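Local coordinates for protein transcriptional regulator URE2 (Saccharomyces cerevisiae, PDB 1K0D) that represses nitrogen catabolic genes by holding the GATA transcriptional activators of those genes in the cytoplasm, and has glutathione peroxidase activity, at residues B[31-36]-B[123-128]; B[96-99]-B[105-108]; B[130-135]-B[152-157]; B[160-165]-B[221-226]; B[214-219]-B[241-246]. All coordinates share one frame; numbering follows the deposited sequence.

Interaction 1 of 5, residues B[31-36]-B[123-128]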
# COMPACT_ATOMS: atom_id res chain seq x y z
N GLY B 31 8.50 -7.75 -7.61
CA GLY B 31 8.78 -7.59 -9.02
C GLY B 31 7.93 -8.57 -9.80
O GLY B 31 7.30 -8.19 -10.79
N PHE B 32 7.91 -9.82 -9.36
CA PHE B 32 7.12 -10.84 -10.04
C PHE B 32 5.63 -10.55 -9.93
O PHE B 32 4.85 -10.99 -10.77
CB PHE B 32 7.44 -12.23 -9.48
CG PHE B 32 8.82 -12.71 -9.81
CD1 PHE B 32 9.92 -12.27 -9.08
CD2 PHE B 32 9.03 -13.57 -10.89
CE1 PHE B 32 11.22 -12.67 -9.42
CE2 PHE B 32 10.32 -13.98 -11.24
CZ PHE B 32 11.42 -13.53 -10.51
N LYS B 33 5.23 -9.81 -8.89
CA LYS B 33 3.82 -9.46 -8.72
C LYS B 33 3.39 -8.59 -9.89
O LYS B 33 2.28 -8.73 -10.40
CB LYS B 33 3.60 -8.70 -7.41
CG LYS B 33 2.13 -8.35 -7.17
CD LYS B 33 1.95 -7.21 -6.17
CE LYS B 33 2.61 -7.52 -4.84
NZ LYS B 33 2.49 -6.34 -3.92
N VAL B 34 4.26 -7.68 -10.31
CA VAL B 34 3.95 -6.80 -11.43
C VAL B 34 4.07 -7.57 -12.74
O VAL B 34 3.25 -7.40 -13.63
CB VAL B 34 4.89 -5.56 -11.46
CG1 VAL B 34 4.64 -4.76 -12.72
CG2 VAL B 34 4.63 -4.66 -10.23
N ALA B 35 5.09 -8.41 -12.85
CA ALA B 35 5.29 -9.21 -14.06
C ALA B 35 4.04 -10.05 -14.32
O ALA B 35 3.57 -10.15 -15.45
CB ALA B 35 6.52 -10.11 -13.91
N ILE B 36 3.50 -10.64 -13.26
CA ILE B 36 2.30 -11.46 -13.38
C ILE B 36 1.11 -10.68 -13.96
O ILE B 36 0.46 -11.14 -14.89
CB ILE B 36 1.90 -12.04 -12.00
CG1 ILE B 36 2.87 -13.17 -11.63
CG2 ILE B 36 0.46 -12.54 -12.04
CD1 ILE B 36 2.63 -13.76 -10.27
N PHE B 123 -4.25 -3.37 -0.47
CA PHE B 123 -3.54 -2.60 0.55
C PHE B 123 -3.16 -3.52 1.71
O PHE B 123 -2.08 -3.38 2.29
CB PHE B 123 -4.39 -1.42 1.04
CG PHE B 123 -4.17 -0.15 0.25
CD1 PHE B 123 -5.06 0.22 -0.77
CD2 PHE B 123 -3.07 0.67 0.50
CE1 PHE B 123 -4.85 1.38 -1.52
CE2 PHE B 123 -2.85 1.84 -0.24
CZ PHE B 123 -3.74 2.19 -1.26
N PHE B 124 -4.02 -4.47 2.04
CA PHE B 124 -3.73 -5.43 3.11
C PHE B 124 -2.46 -6.23 2.74
O PHE B 124 -1.55 -6.41 3.56
CB PHE B 124 -4.91 -6.38 3.30
CG PHE B 124 -4.69 -7.46 4.33
CD1 PHE B 124 -4.27 -7.14 5.62
CD2 PHE B 124 -4.95 -8.79 4.02
CE1 PHE B 124 -4.11 -8.13 6.59
CE2 PHE B 124 -4.81 -9.79 4.99
CZ PHE B 124 -4.39 -9.46 6.27
N GLN B 125 -2.39 -6.68 1.49
CA GLN B 125 -1.23 -7.44 1.02
C GLN B 125 0.07 -6.63 1.03
O GLN B 125 1.07 -7.07 1.60
CB GLN B 125 -1.49 -7.98 -0.40
CG GLN B 125 -0.44 -8.99 -0.89
CD GLN B 125 0.85 -8.34 -1.38
OE1 GLN B 125 1.94 -8.79 -1.05
NE2 GLN B 125 0.72 -7.29 -2.17
N THR B 126 0.05 -5.46 0.40
CA THR B 126 1.25 -4.62 0.32
C THR B 126 1.70 -4.02 1.65
O THR B 126 2.90 -3.82 1.87
CB THR B 126 1.04 -3.45 -0.67
OG1 THR B 126 0.00 -2.58 -0.17
CG2 THR B 126 0.63 -3.96 -2.04
N SER B 127 0.75 -3.74 2.54
CA SER B 127 1.06 -3.12 3.82
C SER B 127 1.09 -4.03 5.05
O SER B 127 1.84 -3.77 5.98
CB SER B 127 0.08 -1.97 4.07
OG SER B 127 0.08 -1.08 2.96
N GLY B 128 0.28 -5.09 5.06
CA GLY B 128 0.27 -5.97 6.21
C GLY B 128 0.88 -7.35 6.04
O GLY B 128 1.29 -7.98 7.00
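The boundary between the two domains of the glutathione transferase fold is bridged here by Lys-33, from helix 29-40 of the thioredoxin-like N-terminal domain, and by Gln-125 and Thr-126, from helix 112-142 of the helical C-terminal domain. The backbones stay well separated, the nearest CA atoms, those of Lys-33 and Thr-126, lying 10.6 Å apart, and long side chains span the gap. In Lys-33, CG anti to the backbone N (chi1 -178°) and a largely extended chain, bent once at chi3, carry the ammonium across. Gln-125 reaches out from the opposite direction, and Lys-33 NZ lies 2.7 Å from the atom modelled as Gln-125 NE2; that amide is probably turned over, and once turned back the pair may be hydrogen-bonded. The clear partner of the ammonium is the hydroxyl of Ser-87, and Asn-30 adds a weak bond; both belong to the glutathione site. Lys-33 lies beside that site, its side chain about 4 Å from the bound glutathione, and these bonds are consistent with a second-shell role. Thr-126 meets the lysine at about a right angle: its OG1 bonds back to Leu-122 O, while its methyl CG2 lies 3.6 Å from Lys-33 NZ.

Interaction 2 of 5, residues B[96-99]-B[105-108]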
# COMPACT_ATOMS: atom_id res chain seq x y z
N ASN B 96 -6.47 -0.19 -14.54
CA ASN B 96 -7.22 1.00 -14.93
C ASN B 96 -7.03 1.25 -16.42
O ASN B 96 -7.99 1.52 -17.15
CB ASN B 96 -6.75 2.23 -14.14
CG ASN B 96 -7.56 2.44 -12.87
OD1 ASN B 96 -8.69 2.92 -12.92
ND2 ASN B 96 -6.98 2.07 -11.74
N LYS B 97 -5.78 1.14 -16.88
CA LYS B 97 -5.45 1.36 -18.28
C LYS B 97 -6.10 0.31 -19.18
O LYS B 97 -6.68 0.66 -20.21
CB LYS B 97 -3.93 1.33 -18.48
CG LYS B 97 -3.50 1.77 -19.86
CD LYS B 97 -2.00 1.94 -19.97
CE LYS B 97 -1.63 2.55 -21.31
NZ LYS B 97 -0.18 2.86 -21.40
N TYR B 98 -5.98 -0.96 -18.80
CA TYR B 98 -6.56 -2.04 -19.59
C TYR B 98 -8.06 -1.82 -19.76
O TYR B 98 -8.61 -1.97 -20.85
CB TYR B 98 -6.35 -3.40 -18.90
CG TYR B 98 -6.84 -4.56 -19.74
CD1 TYR B 98 -6.01 -5.15 -20.69
CD2 TYR B 98 -8.16 -5.00 -19.65
CE1 TYR B 98 -6.47 -6.14 -21.53
CE2 TYR B 98 -8.65 -6.00 -20.51
CZ TYR B 98 -7.79 -6.56 -21.45
OH TYR B 98 -8.23 -7.52 -22.32
N TYR B 99 -8.71 -1.46 -18.67
CA TYR B 99 -10.14 -1.23 -18.68
C TYR B 99 -10.57 -0.06 -19.55
O TYR B 99 -11.54 -0.18 -20.30
CB TYR B 99 -10.65 -1.00 -17.26
CG TYR B 99 -12.10 -0.60 -17.20
CD1 TYR B 99 -13.09 -1.41 -17.77
CD2 TYR B 99 -12.49 0.59 -16.59
CE1 TYR B 99 -14.43 -1.04 -17.72
CE2 TYR B 99 -13.83 0.97 -16.53
CZ TYR B 99 -14.80 0.14 -17.10
OH TYR B 99 -16.12 0.50 -17.02
N PRO B 105 -13.01 -4.89 -17.72
CA PRO B 105 -12.24 -4.80 -16.47
C PRO B 105 -11.60 -6.11 -16.04
O PRO B 105 -11.88 -6.62 -14.96
CB PRO B 105 -13.29 -4.32 -15.47
CG PRO B 105 -14.51 -5.06 -15.93
CD PRO B 105 -14.46 -4.90 -17.44
N LEU B 106 -10.73 -6.64 -16.89
CA LEU B 106 -10.04 -7.90 -16.60
C LEU B 106 -9.26 -7.78 -15.28
O LEU B 106 -8.55 -6.80 -15.07
CB LEU B 106 -9.08 -8.23 -17.74
CG LEU B 106 -8.81 -9.68 -18.12
CD1 LEU B 106 -7.65 -9.73 -19.12
CD2 LEU B 106 -8.47 -10.50 -16.88
N LEU B 107 -9.41 -8.77 -14.40
CA LEU B 107 -8.74 -8.79 -13.10
C LEU B 107 -9.12 -7.57 -12.25
O LEU B 107 -8.47 -7.27 -11.25
CB LEU B 107 -7.22 -8.79 -13.29
CG LEU B 107 -6.56 -9.84 -14.19
CD1 LEU B 107 -5.08 -9.53 -14.33
CD2 LEU B 107 -6.75 -11.23 -13.60
N TRP B 108 -10.20 -6.90 -12.63
CA TRP B 108 -10.61 -5.68 -11.94
C TRP B 108 -12.14 -5.66 -11.90
O TRP B 108 -12.78 -6.71 -11.94
CB TRP B 108 -10.04 -4.50 -12.76
CG TRP B 108 -10.16 -3.10 -12.21
CD1 TRP B 108 -10.47 -1.97 -12.93
CD2 TRP B 108 -9.89 -2.64 -10.88
NE1 TRP B 108 -10.40 -0.86 -12.14
CE2 TRP B 108 -10.05 -1.24 -10.87
CE3 TRP B 108 -9.52 -3.28 -9.69
CZ2 TRP B 108 -9.86 -0.46 -9.73
CZ3 TRP B 108 -9.33 -2.51 -8.55
CH2 TRP B 108 -9.50 -1.11 -8.57
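Tyr-98 and Tyr-99 share nearly the same first torsion, CG lying opposite the backbone N at chi1 -175° and 174°, and both rings thereby leave helix 87-102 toward the segment 105-108. Being consecutive on the helix, they fan out and meet different residues. The Tyr-98 ring meets Leu-106 at a slant, its CE2 atom 3.6 Å from Leu-106 CB, and farther out the methyl Leu-106 CD1 lies 3.9 Å from Tyr-98 OH. Tyr-99 lies obliquely against the ring of Pro-105, with Tyr-99 CD1 at 3.7 Å from Pro-105 CB and at 3.5 Å from Pro-105 N.

The partner segment is a type II beta turn in the linker that leads from the last helix of the thioredoxin-like domain to helix 112-142, the first of the helical domain in the glutathione transferase fold. The turn is closed by Trp-108 N bonding to Pro-105 O at 2.9 Å, and Leu-107 takes the positive phi (60°) expected of its third position. Trp-108 then comes back toward the helix, and its indole edge receives Tyr-99 CB, which lies 4.4 Å from Trp-108 CD1. Beyond it Asn-96 OD1 stands 4.2 Å from Trp-108 NE1, while the amide nitrogen of Asn-96 is bonded to Leu-92 O one turn earlier. The indole is also packed by Leu-92 and Val-95 of helix 87-102 and by Ile-118 and Asn-119 of helix 112-142, and the carbonyl of Trp-108 takes a hydrogen bond from Lys-211 NZ.

Interaction 3 of 5, residues B[130-135]-B[152-157]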
# COMPACT_ATOMS: atom_id res chain seq x y z
N ALA B 130 3.29 -8.40 2.93
CA ALA B 130 4.66 -8.31 2.46
C ALA B 130 5.65 -7.71 3.45
O ALA B 130 6.73 -8.27 3.66
CB ALA B 130 4.70 -7.54 1.14
N PRO B 131 5.32 -6.57 4.07
CA PRO B 131 6.26 -5.97 5.02
C PRO B 131 6.62 -6.91 6.16
O PRO B 131 7.78 -6.97 6.58
CB PRO B 131 5.51 -4.72 5.51
CG PRO B 131 4.67 -4.35 4.32
CD PRO B 131 4.15 -5.69 3.86
N MET B 132 5.63 -7.64 6.66
CA MET B 132 5.84 -8.56 7.77
C MET B 132 6.69 -9.76 7.36
O MET B 132 7.55 -10.21 8.13
CB MET B 132 4.49 -9.03 8.32
CG MET B 132 3.65 -7.91 8.93
SD MET B 132 4.49 -7.09 10.32
CE MET B 132 5.07 -5.58 9.54
N ILE B 133 6.45 -10.30 6.18
CA ILE B 133 7.24 -11.42 5.71
C ILE B 133 8.67 -10.91 5.61
O ILE B 133 9.63 -11.62 5.93
CB ILE B 133 6.77 -11.92 4.34
CG1 ILE B 133 5.39 -12.57 4.48
CG2 ILE B 133 7.79 -12.90 3.75
CD1 ILE B 133 4.76 -12.96 3.14
N GLY B 134 8.80 -9.66 5.18
CA GLY B 134 10.12 -9.05 5.05
C GLY B 134 10.83 -8.92 6.38
O GLY B 134 12.04 -9.14 6.47
N GLN B 135 10.10 -8.55 7.43
CA GLN B 135 10.74 -8.40 8.73
C GLN B 135 11.12 -9.76 9.32
O GLN B 135 12.16 -9.88 9.97
CB GLN B 135 9.82 -7.65 9.71
CG GLN B 135 9.36 -6.27 9.23
CD GLN B 135 10.42 -5.53 8.43
OE1 GLN B 135 10.24 -5.28 7.24
NE2 GLN B 135 11.53 -5.19 9.08
N GLU B 152 9.97 -14.47 16.35
CA GLU B 152 8.65 -14.93 16.76
C GLU B 152 7.56 -13.87 16.55
O GLU B 152 6.44 -14.19 16.15
CB GLU B 152 8.68 -15.36 18.23
CG GLU B 152 7.37 -15.89 18.76
CD GLU B 152 7.48 -16.41 20.19
OE1 GLU B 152 7.93 -15.65 21.08
OE2 GLU B 152 7.11 -17.58 20.43
N ARG B 153 7.88 -12.61 16.81
CA ARG B 153 6.91 -11.53 16.63
C ARG B 153 6.41 -11.49 15.19
O ARG B 153 5.21 -11.51 14.93
CB ARG B 153 7.54 -10.18 17.00
CG ARG B 153 6.72 -8.96 16.62
CD ARG B 153 7.47 -7.69 16.95
NE ARG B 153 6.85 -6.51 16.36
CZ ARG B 153 5.69 -5.98 16.76
NH1 ARG B 153 5.02 -6.53 17.76
NH2 ARG B 153 5.21 -4.91 16.16
N TYR B 154 7.33 -11.44 14.24
CA TYR B 154 6.96 -11.36 12.84
C TYR B 154 6.45 -12.65 12.20
O TYR B 154 5.59 -12.61 11.33
CB TYR B 154 8.14 -10.78 12.05
CG TYR B 154 8.42 -9.37 12.48
CD1 TYR B 154 9.56 -9.05 13.21
CD2 TYR B 154 7.48 -8.35 12.23
CE1 TYR B 154 9.77 -7.76 13.69
CE2 TYR B 154 7.68 -7.06 12.70
CZ TYR B 154 8.82 -6.77 13.43
OH TYR B 154 9.01 -5.50 13.90
N THR B 155 6.98 -13.79 12.64
CA THR B 155 6.51 -15.05 12.09
C THR B 155 5.06 -15.27 12.52
O THR B 155 4.24 -15.74 11.74
CB THR B 155 7.37 -16.22 12.58
OG1 THR B 155 8.75 -15.94 12.29
CG2 THR B 155 6.97 -17.49 11.87
N ASP B 156 4.75 -14.90 13.76
CA ASP B 156 3.39 -15.03 14.27
C ASP B 156 2.45 -14.13 13.48
O ASP B 156 1.34 -14.53 13.15
CB ASP B 156 3.32 -14.62 15.74
CG ASP B 156 3.89 -15.66 16.67
OD1 ASP B 156 3.94 -15.40 17.89
OD2 ASP B 156 4.29 -16.74 16.19
N GLU B 157 2.89 -12.92 13.18
CA GLU B 157 2.06 -11.98 12.44
C GLU B 157 1.75 -12.50 11.04
O GLU B 157 0.63 -12.37 10.55
CB GLU B 157 2.73 -10.60 12.36
CG GLU B 157 1.93 -9.55 11.59
CD GLU B 157 0.55 -9.28 12.19
OE1 GLU B 157 -0.24 -8.55 11.55
OE2 GLU B 157 0.25 -9.78 13.29
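The Tyr-154 ring is sandwiched between Gln-135 and its own neighbour Arg-153. On one face Gln-135 CB sits 3.5 Å from the ring centroid of Tyr-154 and 11° off the normal, a CH-pi contact close to over the centre. Arg-153 CD lies above the opposite face, shifted toward the rim. At the edge, in the ring plane, is Met-132 SD, 3.8 Å from Tyr-154 CD2, which makes this a Met-aromatic contact. The methionine bends at chi2 and chi3, and its CG rests 3.6 Å from Glu-157 CG, one aliphatic stem against another; the carboxylate of Glu-157 goes on to a salt bridge with Arg-160. The Tyr-154 hydroxyl receives a weak bond from Arg-153 NE at 3.4 Å, but its stronger partner is the side-chain amide of Gln-135 of the second subunit, so this aromatic site also belongs to the dimer interface. These side chains join two long helices of the transferase C-terminal domain, 112-142, kinked near Pro-131, and 148-176. Their local axes come within 8.4 Å and run in roughly opposite directions, 145° apart, while Trp-222 of helix 220-223 packs against Ala-130 and Ile-133.

Interaction 4 of 5, residues B[160-165]-B[221-226]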
# COMPACT_ATOMS: atom_id res chain seq x y z
N ARG B 160 -0.79 -15.04 11.23
CA ARG B 160 -2.03 -14.37 11.55
C ARG B 160 -2.67 -13.82 10.27
O ARG B 160 -3.86 -14.06 10.01
CB ARG B 160 -1.78 -13.23 12.54
CG ARG B 160 -3.02 -12.42 12.86
CD ARG B 160 -2.67 -11.10 13.51
NE ARG B 160 -3.75 -10.14 13.32
CZ ARG B 160 -3.81 -9.24 12.35
NH1 ARG B 160 -2.84 -9.14 11.46
NH2 ARG B 160 -4.87 -8.45 12.26
N VAL B 161 -1.90 -13.11 9.45
CA VAL B 161 -2.47 -12.55 8.23
C VAL B 161 -2.89 -13.65 7.27
O VAL B 161 -3.88 -13.49 6.54
CB VAL B 161 -1.50 -11.55 7.53
CG1 VAL B 161 -1.24 -10.36 8.46
CG2 VAL B 161 -0.19 -12.22 7.17
N TYR B 162 -2.17 -14.77 7.27
CA TYR B 162 -2.55 -15.87 6.40
C TYR B 162 -3.85 -16.48 6.90
O TYR B 162 -4.64 -17.01 6.12
CB TYR B 162 -1.45 -16.93 6.30
CG TYR B 162 -0.54 -16.70 5.11
CD1 TYR B 162 0.66 -16.02 5.24
CD2 TYR B 162 -0.93 -17.10 3.83
CE1 TYR B 162 1.46 -15.73 4.13
CE2 TYR B 162 -0.15 -16.82 2.72
CZ TYR B 162 1.04 -16.13 2.87
OH TYR B 162 1.82 -15.85 1.77
N GLY B 163 -4.08 -16.39 8.20
CA GLY B 163 -5.31 -16.91 8.77
C GLY B 163 -6.49 -16.06 8.30
O GLY B 163 -7.59 -16.58 8.10
N VAL B 164 -6.26 -14.76 8.13
CA VAL B 164 -7.31 -13.86 7.66
C VAL B 164 -7.69 -14.25 6.23
O VAL B 164 -8.87 -14.28 5.87
CB VAL B 164 -6.83 -12.38 7.66
CG1 VAL B 164 -7.91 -11.48 7.08
CG2 VAL B 164 -6.50 -11.95 9.08
N VAL B 165 -6.69 -14.56 5.41
CA VAL B 165 -6.95 -14.97 4.03
C VAL B 165 -7.65 -16.33 4.00
O VAL B 165 -8.60 -16.54 3.23
CB VAL B 165 -5.63 -15.06 3.22
CG1 VAL B 165 -5.92 -15.57 1.82
CG2 VAL B 165 -4.96 -13.69 3.16
N PRO B 221 3.29 -14.29 -5.51
CA PRO B 221 4.75 -14.31 -5.41
C PRO B 221 5.27 -14.59 -4.01
O PRO B 221 6.32 -15.22 -3.85
CB PRO B 221 5.15 -12.91 -5.89
CG PRO B 221 4.02 -12.53 -6.81
CD PRO B 221 2.82 -13.01 -6.04
N TRP B 222 4.54 -14.13 -3.00
CA TRP B 222 4.95 -14.32 -1.61
C TRP B 222 4.57 -15.67 -1.03
O TRP B 222 5.33 -16.24 -0.24
CB TRP B 222 4.38 -13.21 -0.75
CG TRP B 222 4.87 -11.86 -1.15
CD1 TRP B 222 4.33 -11.03 -2.09
CD2 TRP B 222 6.03 -11.20 -0.64
NE1 TRP B 222 5.09 -9.89 -2.20
CE2 TRP B 222 6.14 -9.97 -1.32
CE3 TRP B 222 6.98 -11.53 0.33
CZ2 TRP B 222 7.17 -9.06 -1.06
CZ3 TRP B 222 8.02 -10.63 0.59
CH2 TRP B 222 8.10 -9.41 -0.11
N ASN B 223 3.40 -16.18 -1.41
CA ASN B 223 2.98 -17.48 -0.89
C ASN B 223 4.07 -18.53 -1.16
O ASN B 223 4.07 -19.60 -0.56
CB ASN B 223 1.67 -17.93 -1.56
CG ASN B 223 0.51 -17.00 -1.27
OD1 ASN B 223 0.36 -16.51 -0.15
ND2 ASN B 223 -0.33 -16.76 -2.27
N ASN B 224 5.00 -18.19 -2.04
CA ASN B 224 6.08 -19.10 -2.41
C ASN B 224 7.34 -18.88 -1.57
O ASN B 224 8.26 -19.71 -1.59
CB ASN B 224 6.43 -18.90 -3.89
CG ASN B 224 5.22 -19.07 -4.81
OD1 ASN B 224 5.27 -18.72 -5.99
ND2 ASN B 224 4.14 -19.61 -4.27
N VAL B 225 7.38 -17.78 -0.83
CA VAL B 225 8.54 -17.42 -0.02
C VAL B 225 8.41 -17.74 1.47
O VAL B 225 9.41 -17.92 2.17
CB VAL B 225 8.84 -15.90 -0.18
CG1 VAL B 225 9.82 -15.41 0.87
CG2 VAL B 225 9.40 -15.63 -1.57
N VAL B 226 7.17 -17.84 1.95
CA VAL B 226 6.94 -18.08 3.37
C VAL B 226 7.48 -19.38 3.94
O VAL B 226 7.60 -19.53 5.17
CB VAL B 226 5.43 -17.91 3.69
CG1 VAL B 226 5.01 -16.47 3.37
CG2 VAL B 226 4.58 -18.90 2.89
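Tyr-162 projects from helix 148-176 with its ring pointing nearly end-on at segment 221-226, and Asn-223 and Val-226 receive its hydroxyl end. The planes of the ring and the Asn-223 amide are turned 64° against each other. OD1 is the amide atom that meets the tyrosine: Tyr-162 OH donates to Asn-223 OD1 over 2.5 Å, and the acceptor lies at the ring edge, near its plane. Relative to the amide, the hydroxyl is tilted 19° from the carbonyl plane and makes a C=O...donor angle of 137°. Val-226 points back against the tyrosine: its methyl CG1 stands 3.7 Å from Tyr-162 CE1 and 3.6 Å from Tyr-162 OH. The same hydroxyl also bonds to His-129 NE2, so two polar partners grip it in a buried setting and would restrain rotation of the tyrosine. In the receiving segment Trp-222 O accepts from the backbone N of both Val-225 and Val-226. Within the helical domain of the transferase fold, His-129 brings helix 112-142 into the contact. Trp-222 extends from here to Pro-29 and Asn-30 of helix 29-40, while Asn-223 packs on helix 238-248 and Val-226 on Ile-233 of helix 233-236.

Interaction 5 of 5, residues B[214-219]-B[241-246]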
# COMPACT_ATOMS: atom_id res chain seq x y z
N ILE B 214 -6.70 -8.73 -9.24
CA ILE B 214 -5.35 -8.45 -8.78
C ILE B 214 -5.24 -8.68 -7.28
O ILE B 214 -4.15 -8.82 -6.75
CB ILE B 214 -4.92 -7.00 -9.11
CG1 ILE B 214 -5.98 -6.01 -8.61
CG2 ILE B 214 -4.68 -6.86 -10.61
CD1 ILE B 214 -5.63 -4.54 -8.88
N ALA B 215 -6.38 -8.73 -6.59
CA ALA B 215 -6.39 -8.96 -5.15
C ALA B 215 -5.87 -10.37 -4.85
O ALA B 215 -5.18 -10.58 -3.86
CB ALA B 215 -7.80 -8.81 -4.60
N ASP B 216 -6.22 -11.32 -5.72
CA ASP B 216 -5.78 -12.70 -5.54
C ASP B 216 -4.34 -12.86 -6.00
O ASP B 216 -3.51 -13.43 -5.30
CB ASP B 216 -6.65 -13.66 -6.37
CG ASP B 216 -8.12 -13.55 -6.05
OD1 ASP B 216 -8.54 -14.00 -4.96
OD2 ASP B 216 -8.87 -12.99 -6.89
N LEU B 217 -4.04 -12.35 -7.19
CA LEU B 217 -2.71 -12.46 -7.77
C LEU B 217 -1.58 -11.82 -6.95
O LEU B 217 -0.45 -12.32 -6.95
CB LEU B 217 -2.71 -11.87 -9.18
CG LEU B 217 -3.57 -12.61 -10.22
CD1 LEU B 217 -3.64 -11.81 -11.52
CD2 LEU B 217 -2.97 -13.99 -10.49
N ALA B 218 -1.88 -10.73 -6.25
CA ALA B 218 -0.88 -10.03 -5.45
C ALA B 218 -0.20 -10.89 -4.40
O ALA B 218 0.94 -10.62 -4.02
CB ALA B 218 -1.51 -8.80 -4.78
N PHE B 219 -0.88 -11.92 -3.91
CA PHE B 219 -0.32 -12.79 -2.87
C PHE B 219 0.59 -13.89 -3.40
O PHE B 219 1.48 -14.37 -2.70
CB PHE B 219 -1.43 -13.46 -2.05
CG PHE B 219 -2.17 -12.52 -1.14
CD1 PHE B 219 -3.28 -11.81 -1.61
CD2 PHE B 219 -1.77 -12.35 0.19
CE1 PHE B 219 -3.97 -10.94 -0.77
CE2 PHE B 219 -2.46 -11.48 1.04
CZ PHE B 219 -3.56 -10.77 0.56
N TYR B 241 -3.92 -22.83 0.03
CA TYR B 241 -3.18 -23.76 -0.82
C TYR B 241 -3.87 -23.99 -2.16
O TYR B 241 -3.22 -23.88 -3.21
CB TYR B 241 -2.98 -25.10 -0.11
CG TYR B 241 -2.13 -26.05 -0.92
CD1 TYR B 241 -0.77 -25.81 -1.09
CD2 TYR B 241 -2.69 -27.15 -1.56
CE1 TYR B 241 0.01 -26.64 -1.89
CE2 TYR B 241 -1.92 -27.99 -2.36
CZ TYR B 241 -0.57 -27.72 -2.52
OH TYR B 241 0.20 -28.53 -3.32
N LYS B 242 -5.16 -24.31 -2.15
CA LYS B 242 -5.90 -24.55 -3.39
C LYS B 242 -5.87 -23.29 -4.26
O LYS B 242 -5.58 -23.33 -5.46
CB LYS B 242 -7.36 -24.90 -3.12
CG LYS B 242 -7.61 -26.11 -2.25
CD LYS B 242 -9.11 -26.40 -2.22
CE LYS B 242 -9.51 -27.23 -1.03
NZ LYS B 242 -9.41 -26.44 0.23
N TRP B 243 -6.21 -22.18 -3.62
CA TRP B 243 -6.26 -20.85 -4.20
C TRP B 243 -4.95 -20.52 -4.95
O TRP B 243 -4.97 -20.15 -6.12
CB TRP B 243 -6.52 -19.88 -3.05
CG TRP B 243 -6.52 -18.43 -3.33
CD1 TRP B 243 -7.44 -17.74 -4.08
CD2 TRP B 243 -5.67 -17.45 -2.73
NE1 TRP B 243 -7.22 -16.38 -3.95
CE2 TRP B 243 -6.14 -16.18 -3.14
CE3 TRP B 243 -4.56 -17.53 -1.88
CZ2 TRP B 243 -5.53 -14.99 -2.71
CZ3 TRP B 243 -3.96 -16.35 -1.46
CH2 TRP B 243 -4.45 -15.10 -1.88
N THR B 244 -3.83 -20.66 -4.26
CA THR B 244 -2.53 -20.38 -4.87
C THR B 244 -2.24 -21.34 -6.02
O THR B 244 -1.70 -20.94 -7.05
CB THR B 244 -1.39 -20.50 -3.84
OG1 THR B 244 -1.75 -19.80 -2.64
CG2 THR B 244 -0.10 -19.89 -4.40
N LYS B 245 -2.59 -22.62 -5.85
CA LYS B 245 -2.34 -23.59 -6.91
C LYS B 245 -3.17 -23.33 -8.16
O LYS B 245 -2.70 -23.55 -9.27
CB LYS B 245 -2.58 -25.02 -6.41
CG LYS B 245 -1.38 -25.60 -5.67
CD LYS B 245 -0.13 -25.51 -6.54
CE LYS B 245 1.08 -26.16 -5.87
NZ LYS B 245 0.95 -27.64 -5.79
N HIS B 246 -4.40 -22.86 -7.98
CA HIS B 246 -5.23 -22.55 -9.13
C HIS B 246 -4.53 -21.47 -9.94
O HIS B 246 -4.45 -21.55 -11.16
CB HIS B 246 -6.60 -22.04 -8.69
CG HIS B 246 -7.62 -23.13 -8.48
ND1 HIS B 246 -8.03 -23.97 -9.49
CD2 HIS B 246 -8.34 -23.47 -7.39
CE1 HIS B 246 -8.96 -24.78 -9.03
NE2 HIS B 246 -9.17 -24.50 -7.75
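Segment 214-219, which begins in a short helix, lies near helix 238-248, with CA atoms 8.3 Å apart for Asp-216 and Trp-243 and 8.2 Å apart for Phe-219 and Thr-244. Trp-243 bridges the two, its CG anti to the backbone N and the indole directed toward segment 214-219. Trp-243 NE1 donates to Asp-216 OD1 at 2.9 Å with an N-H...O angle of 166°; the oxygen lies in the indole plane, but the donor meets the carboxylate on its anti side, 30° out of the carboxylate plane. That oxygen also takes the backbone N-H of Leu-207, while Asp-216 OD2 bonds to the backbone N of Thr-213. This last bond, with Ala-215 N bonded to Thr-213 OG1, fits the Thr-x-x-Asp N-capping box well known in the glutathione transferase family; Asp-216, the N3 residue of the box, bonds back to the N-cap Thr-213 and also holds the tryptophan. The far rim of the indole packs on Phe-219, whose CB is 3.4 Å from Trp-243 CH2. The two six-membered rings are oblique, with planes at 56° and centroids 5.5 Å apart. Val-165 of helix 148-176 touches both aromatic side chains, and Trp-243 CZ2 lies 3.6 Å from Asp-216 O.

Overall arrangement
From the N terminus, interaction 1 opens first, on helix 29-40, and closes at helix 112-142 after the chain has passed through the rest of the thioredoxin-like domain. Interaction 2 is nested inside that loop, at the linker between the domains. Interaction 3 follows in series and closes the hairpin of helices 112-142 and 148-176. Interactions 4 and 5 cross, since segment 214-219 falls inside the loop closed by 160-165 and 221-226, and 241-246 beyond it. Segment 214-219 ties back to the linker through a probable hydrogen bond between Leu-107 O and Ile-214 N, and interactions 3, 4 and 5 all lie in the C-terminal domain. Interactions 1, 3 and 4, and interaction 2 through Asn-96, also touch the second subunit.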